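Local structure of phytase (Debaryomyces castellii, 2GFI) at residues S307-N311 against F339-I343; L314-N318 against L412-N416. The protein probably hydrolyses phytate (inositol hexakisphosphate) as a 3-phytase, an acid phosphatase of the histidine acid phosphatase family. One frame throughout, in Å; residues are numbered along the deposited sequence.

Interaction 1. Residues S307-N311 against F339-I343; sequences STLLN and FHSAI. With NAG (2-acetamido-2-deoxy-beta-D-glucopyranose), chain C.
This is a buried helix-helix crossing in the alpha/beta part of the histidine acid phosphatase fold. Helix 302-318 meets helix 333-343, the helix whose first residue is Asp-333, the predicted proton donor. The short axes pass 8.0 Å apart at a crossing angle of -64°. The main contact is the Phe-339 ring, set against the backbone and side chains of Leu-309 and Leu-310. With its CG anti to the backbone N (chi1 -176°), Phe-339 lays its ring against helix 302-318. Leu-309 CB makes a CH-pi contact over one face, 3.9 Å from the ring centroid and offset toward the rim. Over the centre of the opposite face lies Ile-343 CD1, from the next turn of the same helix, 3.4 Å above the ring plane. Leu-310 CB lies in the ring plane at the edge, 3.9 Å from Phe-339 CE1. The Leu-310 methyls then divide: CD1 packs on Ile-343 CG1, and CD2 comes within 3.4 Å of Ala-342 O. The closest backbones are at Ser-307 and Ala-342, where Ala-342 CB sits 3.4 Å from Ser-307 N. Ser-307 OG hydrogen-bonds back to Arg-303 O in its own helix. Beyond the contact, Phe-67 stacks edge-to-face with the Phe-339 ring, and Arg-422 NE hydrogen-bonds to Ala-342 O. With an alanine here in place of Phe-339, a gap would probably open between Leu-309 and Ile-343, and Ile-343 CD1 would lose the ring face it rests on. Asn-311 points away from this interface and carries a covalent N-acetylglucosamine, with ND2 to C1 of the sugar at 1.5 Å. No hydrogen bond joins the two segments, so their direct contact rests largely on apolar packing, and the sugar stands on the side of helix 302-318 turned away from it.

Interaction 2. Residues L314-N318 against L412-N416; sequences LELLN and LNDYN
An antiparallel helix pair covers part of the mixed sheet of the histidine acid phosphatase fold here. The C-terminal end of helix 302-318 lies against the first turn of helix 412-423. The short axes are 11.0 Å apart and their directions differ by 154°. This is a wide spacing, bridged by leucines and a tyrosine. Leu-314 and Tyr-415 run antiparallel alongside one another. Leu-314 CD1 reaches Tyr-415 CD2 at 3.7 Å. Leu-317 lies across the same tyrosine, and its CD1 comes to 3.5 Å from Tyr-415 CE2. Both leucine methyls approach obliquely near CD2 and CE2, from opposite sides of the ring plane. Chi1 of -176° places the Tyr-415 CG opposite its own N, which carries the ring between Leu-314 and Leu-317. The Tyr-415 OH is hydrogen-bonded to Tyr-390 OH on strand 385-392. Leu-412 fills the other end of the interface. Its CD1 packs on Leu-317 CB at 3.9 Å and lies 4.3 Å from Leu-314 CD1. Where the interface is only partly buried, the Asn-318 and Asn-416 side chains reach toward one another. Their amide planes are nearly coplanar, 7° apart. Leu-314 also borders Asn-416, crossing its side chain obliquely. On the sheet side of the helices, Val-388 of strand 385-392 touches Leu-317, Leu-412 and Tyr-415, while Gln-63 and Gln-65 of strand 59-69 touch Leu-317. The pair therefore sits as a layer on the central mixed sheet, and the contact is structural packing away from the annotated sites. At the end of helix 302-318, Lys-379 NZ hydrogen-bonds to Leu-317 O, and the Leu-412 methyl CD2 lies 3.5 Å from that same O.

In the fold
Helix 302-318 comes first along the chain and supplies one side of both contacts. From it the chain runs through strand 326-331 into helix 333-343, where interaction 1 closes a loop of 27 intervening residues. It then passes through strands 374-382 and 385-392 before helix 412-423, where interaction 2 closes a longer loop of 93. The segments alternate, so the two loops cross and neither nests inside the other. The centres are about 13 Å apart, but the two contacts touch where Leu-310 CD1 packs 3.4 Å from Tyr-415 OH. Together they tie helix 302-318 to helices 333-343 and 412-423, beside the mixed sheet.

Interaction 1. Residues S307-N311 against F339-I343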
loop_
_atom_site.group_PDB
_atom_site.type_symbol
_atom_site.label_atom_id
_atom_site.label_comp_id
_atom_site.label_asym_id
_atom_site.label_seq_id
_atom_site.Cartn_x
_atom_site.Cartn_y
_atom_site.Cartn_z
ATOM N N SER A 307 -19.216 16.935 -30.882
ATOM C CA SER A 307 -20.200 16.054 -31.512
ATOM C C SER A 307 -19.687 15.397 -32.769
ATOM O O SER A 307 -20.270 14.409 -33.221
ATOM C CB SER A 307 -21.485 16.817 -31.855
ATOM O OG SER A 307 -22.137 17.249 -30.684
ATOM N N THR A 308 -18.616 15.939 -33.341
ATOM C CA THR A 308 -18.048 15.347 -34.535
ATOM C C THR A 308 -17.491 13.984 -34.215
ATOM O O THR A 308 -17.842 12.998 -34.903
ATOM C CB THR A 308 -16.995 16.261 -35.243
ATOM O OG1 THR A 308 -15.922 16.558 -34.345
ATOM C CG2 THR A 308 -17.583 17.618 -35.553
ATOM N N LEU A 309 -16.660 13.904 -33.164
ATOM C CA LEU A 309 -16.136 12.607 -32.706
ATOM C C LEU A 309 -17.196 11.758 -32.052
ATOM O O LEU A 309 -17.119 10.559 -32.129
ATOM C CB LEU A 309 -14.908 12.742 -31.781
ATOM C CG LEU A 309 -13.617 13.254 -32.432
ATOM C CD1 LEU A 309 -12.505 13.429 -31.397
ATOM C CD2 LEU A 309 -13.162 12.362 -33.612
ATOM N N LEU A 310 -18.190 12.366 -31.404
ATOM C CA LEU A 310 -19.271 11.571 -30.803
ATOM C C LEU A 310 -20.076 10.842 -31.874
ATOM O O LEU A 310 -20.346 9.643 -31.731
ATOM C CB LEU A 310 -20.166 12.427 -29.919
ATOM C CG LEU A 310 -21.216 11.681 -29.093
ATOM C CD1 LEU A 310 -20.517 10.770 -28.134
ATOM C CD2 LEU A 310 -22.142 12.656 -28.391
ATOM N N ASN A 311 -20.419 11.564 -32.957
ATOM C CA ASN A 311 -21.097 10.982 -34.152
ATOM C C ASN A 311 -20.310 9.870 -34.821
ATOM O O ASN A 311 -20.852 8.798 -35.103
ATOM C CB ASN A 311 -21.349 12.067 -35.201
ATOM C CG ASN A 311 -22.582 12.901 -34.911
ATOM O OD1 ASN A 311 -23.380 12.556 -34.034
ATOM N ND2 ASN A 311 -22.751 13.999 -35.678
ATOM N N PHE A 339 -14.559 16.732 -26.884
ATOM C CA PHE A 339 -15.260 15.464 -27.100
ATOM C C PHE A 339 -16.213 15.176 -25.937
ATOM O O PHE A 339 -17.398 14.955 -26.163
ATOM C CB PHE A 339 -14.232 14.336 -27.313
ATOM C CG PHE A 339 -14.818 12.994 -27.651
ATOM C CD1 PHE A 339 -16.127 12.852 -28.109
ATOM C CD2 PHE A 339 -14.021 11.854 -27.562
ATOM C CE1 PHE A 339 -16.628 11.578 -28.448
ATOM C CE2 PHE A 339 -14.542 10.566 -27.878
ATOM C CZ PHE A 339 -15.831 10.446 -28.335
ATOM N N HIS A 340 -15.710 15.238 -24.702
ATOM C CA HIS A 340 -16.515 15.019 -23.478
ATOM C C HIS A 340 -17.600 16.032 -23.242
ATOM O O HIS A 340 -18.620 15.728 -22.623
ATOM C CB HIS A 340 -15.623 14.917 -22.221
ATOM C CG HIS A 340 -15.060 13.546 -22.020
ATOM N ND1 HIS A 340 -15.683 12.591 -21.230
ATOM C CD2 HIS A 340 -13.975 12.948 -22.556
ATOM C CE1 HIS A 340 -14.987 11.470 -21.276
ATOM N NE2 HIS A 340 -13.948 11.658 -22.075
ATOM N N SER A 341 -17.398 17.242 -23.746
ATOM C CA SER A 341 -18.486 18.226 -23.757
ATOM C C SER A 341 -19.709 17.644 -24.488
ATOM O O SER A 341 -20.849 17.833 -24.064
ATOM C CB SER A 341 -18.029 19.503 -24.440
ATOM O OG SER A 341 -18.895 20.552 -24.105
ATOM N N ALA A 342 -19.465 16.915 -25.574
ATOM C CA ALA A 342 -20.560 16.276 -26.250
ATOM C C ALA A 342 -20.933 14.926 -25.637
ATOM O O ALA A 342 -22.119 14.627 -25.573
ATOM C CB ALA A 342 -20.302 16.167 -27.739
ATOM N N ILE A 343 -19.966 14.109 -25.209
ATOM C CA ILE A 343 -20.285 12.836 -24.513
ATOM C C ILE A 343 -21.203 13.077 -23.338
ATOM O O ILE A 343 -22.188 12.358 -23.146
ATOM C CB ILE A 343 -19.026 12.070 -24.022
ATOM C CG1 ILE A 343 -18.127 11.659 -25.203
ATOM C CG2 ILE A 343 -19.449 10.817 -23.234
ATOM C CD1 ILE A 343 -16.669 11.353 -24.828
HETATM C C1 NAG C . -24.089 14.565 -35.742
HETATM C C2 NAG C . -23.914 15.943 -36.424
HETATM C C3 NAG C . -25.263 16.585 -36.815
HETATM C C4 NAG C . -26.139 15.598 -37.611
HETATM C C5 NAG C . -26.244 14.334 -36.738
HETATM C C6 NAG C . -27.087 13.231 -37.344
HETATM C C7 NAG C . -21.834 17.178 -35.848
HETATM C C8 NAG C . -21.352 18.434 -35.174
HETATM N N2 NAG C . -23.115 16.850 -35.598
HETATM O O3 NAG C . -25.006 17.761 -37.537
HETATM O O4 NAG C . -27.412 16.119 -38.042
HETATM O O5 NAG C . -24.952 13.773 -36.520
HETATM O O6 NAG C . -26.932 12.133 -36.481
HETATM O O7 NAG C . -21.052 16.532 -36.563
#

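Interaction 2. Residues L314-N318 against L412-N416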
loop_
_atom_site.group_PDB
_atom_site.type_symbol
_atom_site.label_atom_id
_atom_site.label_comp_id
_atom_site.label_asym_id
_atom_site.label_seq_id
_atom_site.Cartn_x
_atom_site.Cartn_y
_atom_site.Cartn_z
ATOM N N LEU A 314 -20.174 6.834 -32.783
ATOM C CA LEU A 314 -21.478 6.172 -32.870
ATOM C C LEU A 314 -21.637 5.423 -34.197
ATOM O O LEU A 314 -22.108 4.285 -34.193
ATOM C CB LEU A 314 -22.628 7.164 -32.645
ATOM C CG LEU A 314 -24.023 6.538 -32.815
ATOM C CD1 LEU A 314 -24.310 5.567 -31.695
ATOM C CD2 LEU A 314 -25.111 7.601 -32.928
ATOM N N GLU A 315 -21.228 6.039 -35.313
ATOM C CA GLU A 315 -21.179 5.348 -36.603
ATOM C C GLU A 315 -20.368 4.065 -36.480
ATOM O O GLU A 315 -20.778 3.028 -36.994
ATOM C CB GLU A 315 -20.585 6.221 -37.722
ATOM C CG GLU A 315 -21.451 7.399 -38.101
ATOM C CD GLU A 315 -20.887 8.186 -39.277
ATOM O OE1 GLU A 315 -20.306 7.540 -40.208
ATOM O OE2 GLU A 315 -21.028 9.444 -39.285
ATOM N N LEU A 316 -19.237 4.118 -35.784
ATOM C CA LEU A 316 -18.446 2.904 -35.577
ATOM C C LEU A 316 -19.181 1.840 -34.773
ATOM O O LEU A 316 -19.086 0.661 -35.086
ATOM C CB LEU A 316 -17.085 3.216 -34.941
ATOM C CG LEU A 316 -16.088 4.029 -35.793
ATOM C CD1 LEU A 316 -14.923 4.514 -34.966
ATOM C CD2 LEU A 316 -15.591 3.152 -36.909
ATOM N N LEU A 317 -19.903 2.247 -33.732
ATOM C CA LEU A 317 -20.580 1.266 -32.849
ATOM C C LEU A 317 -21.764 0.624 -33.565
ATOM O O LEU A 317 -22.106 -0.530 -33.312
ATOM C CB LEU A 317 -21.061 1.915 -31.549
ATOM C CG LEU A 317 -19.972 2.453 -30.617
ATOM C CD1 LEU A 317 -20.542 3.576 -29.756
ATOM C CD2 LEU A 317 -19.337 1.332 -29.789
ATOM N N ASN A 318 -22.386 1.421 -34.444
ATOM C CA ASN A 318 -23.552 1.010 -35.194
ATOM C C ASN A 318 -23.193 0.051 -36.287
ATOM O O ASN A 318 -24.009 -0.733 -36.692
ATOM C CB ASN A 318 -24.309 2.218 -35.747
ATOM C CG ASN A 318 -25.223 2.829 -34.717
ATOM O OD1 ASN A 318 -25.618 3.994 -34.820
ATOM N ND2 ASN A 318 -25.570 2.051 -33.711
ATOM N N LEU A 412 -27.084 -0.407 -27.036
ATOM C CA LEU A 412 -26.741 0.415 -28.206
ATOM C C LEU A 412 -27.937 1.176 -28.797
ATOM O O LEU A 412 -27.779 2.287 -29.305
ATOM C CB LEU A 412 -26.030 -0.425 -29.254
ATOM C CG LEU A 412 -25.642 0.245 -30.565
ATOM C CD1 LEU A 412 -24.755 1.464 -30.391
ATOM C CD2 LEU A 412 -24.977 -0.815 -31.388
ATOM N N ASN A 413 -29.133 0.579 -28.713
ATOM C CA ASN A 413 -30.350 1.246 -29.154
ATOM C C ASN A 413 -30.624 2.507 -28.378
ATOM O O ASN A 413 -30.869 3.554 -28.961
ATOM C CB ASN A 413 -31.549 0.273 -29.111
ATOM C CG ASN A 413 -31.383 -0.871 -30.085
ATOM O OD1 ASN A 413 -30.918 -0.672 -31.222
ATOM N ND2 ASN A 413 -31.712 -2.079 -29.650
ATOM N N ASP A 414 -30.555 2.397 -27.054
ATOM C CA ASP A 414 -30.640 3.534 -26.146
ATOM C C ASP A 414 -29.471 4.496 -26.312
ATOM O O ASP A 414 -29.645 5.706 -26.229
ATOM C CB ASP A 414 -30.673 3.031 -24.718
ATOM C CG ASP A 414 -31.957 2.306 -24.389
ATOM O OD1 ASP A 414 -33.017 2.680 -24.959
ATOM O OD2 ASP A 414 -31.999 1.351 -23.585
ATOM N N TYR A 415 -28.279 3.957 -26.558
ATOM C CA TYR A 415 -27.103 4.799 -26.744
ATOM C C TYR A 415 -27.262 5.691 -27.971
ATOM O O TYR A 415 -26.814 6.840 -27.972
ATOM C CB TYR A 415 -25.809 3.988 -26.835
ATOM C CG TYR A 415 -24.612 4.931 -26.933
ATOM C CD1 TYR A 415 -24.329 5.840 -25.887
ATOM C CD2 TYR A 415 -23.792 4.953 -28.076
ATOM C CE1 TYR A 415 -23.275 6.727 -25.979
ATOM C CE2 TYR A 415 -22.724 5.833 -28.166
ATOM C CZ TYR A 415 -22.470 6.713 -27.111
ATOM O OH TYR A 415 -21.431 7.589 -27.186
ATOM N N ASN A 416 -27.915 5.153 -29.012
ATOM C CA ASN A 416 -28.292 5.938 -30.191
ATOM C C ASN A 416 -29.156 7.148 -29.869
ATOM O O ASN A 416 -28.908 8.230 -30.386
ATOM C CB ASN A 416 -28.920 5.040 -31.257
ATOM C CG ASN A 416 -27.883 4.460 -32.188
ATOM O OD1 ASN A 416 -27.435 5.119 -33.125
ATOM N ND2 ASN A 416 -27.466 3.237 -31.918
#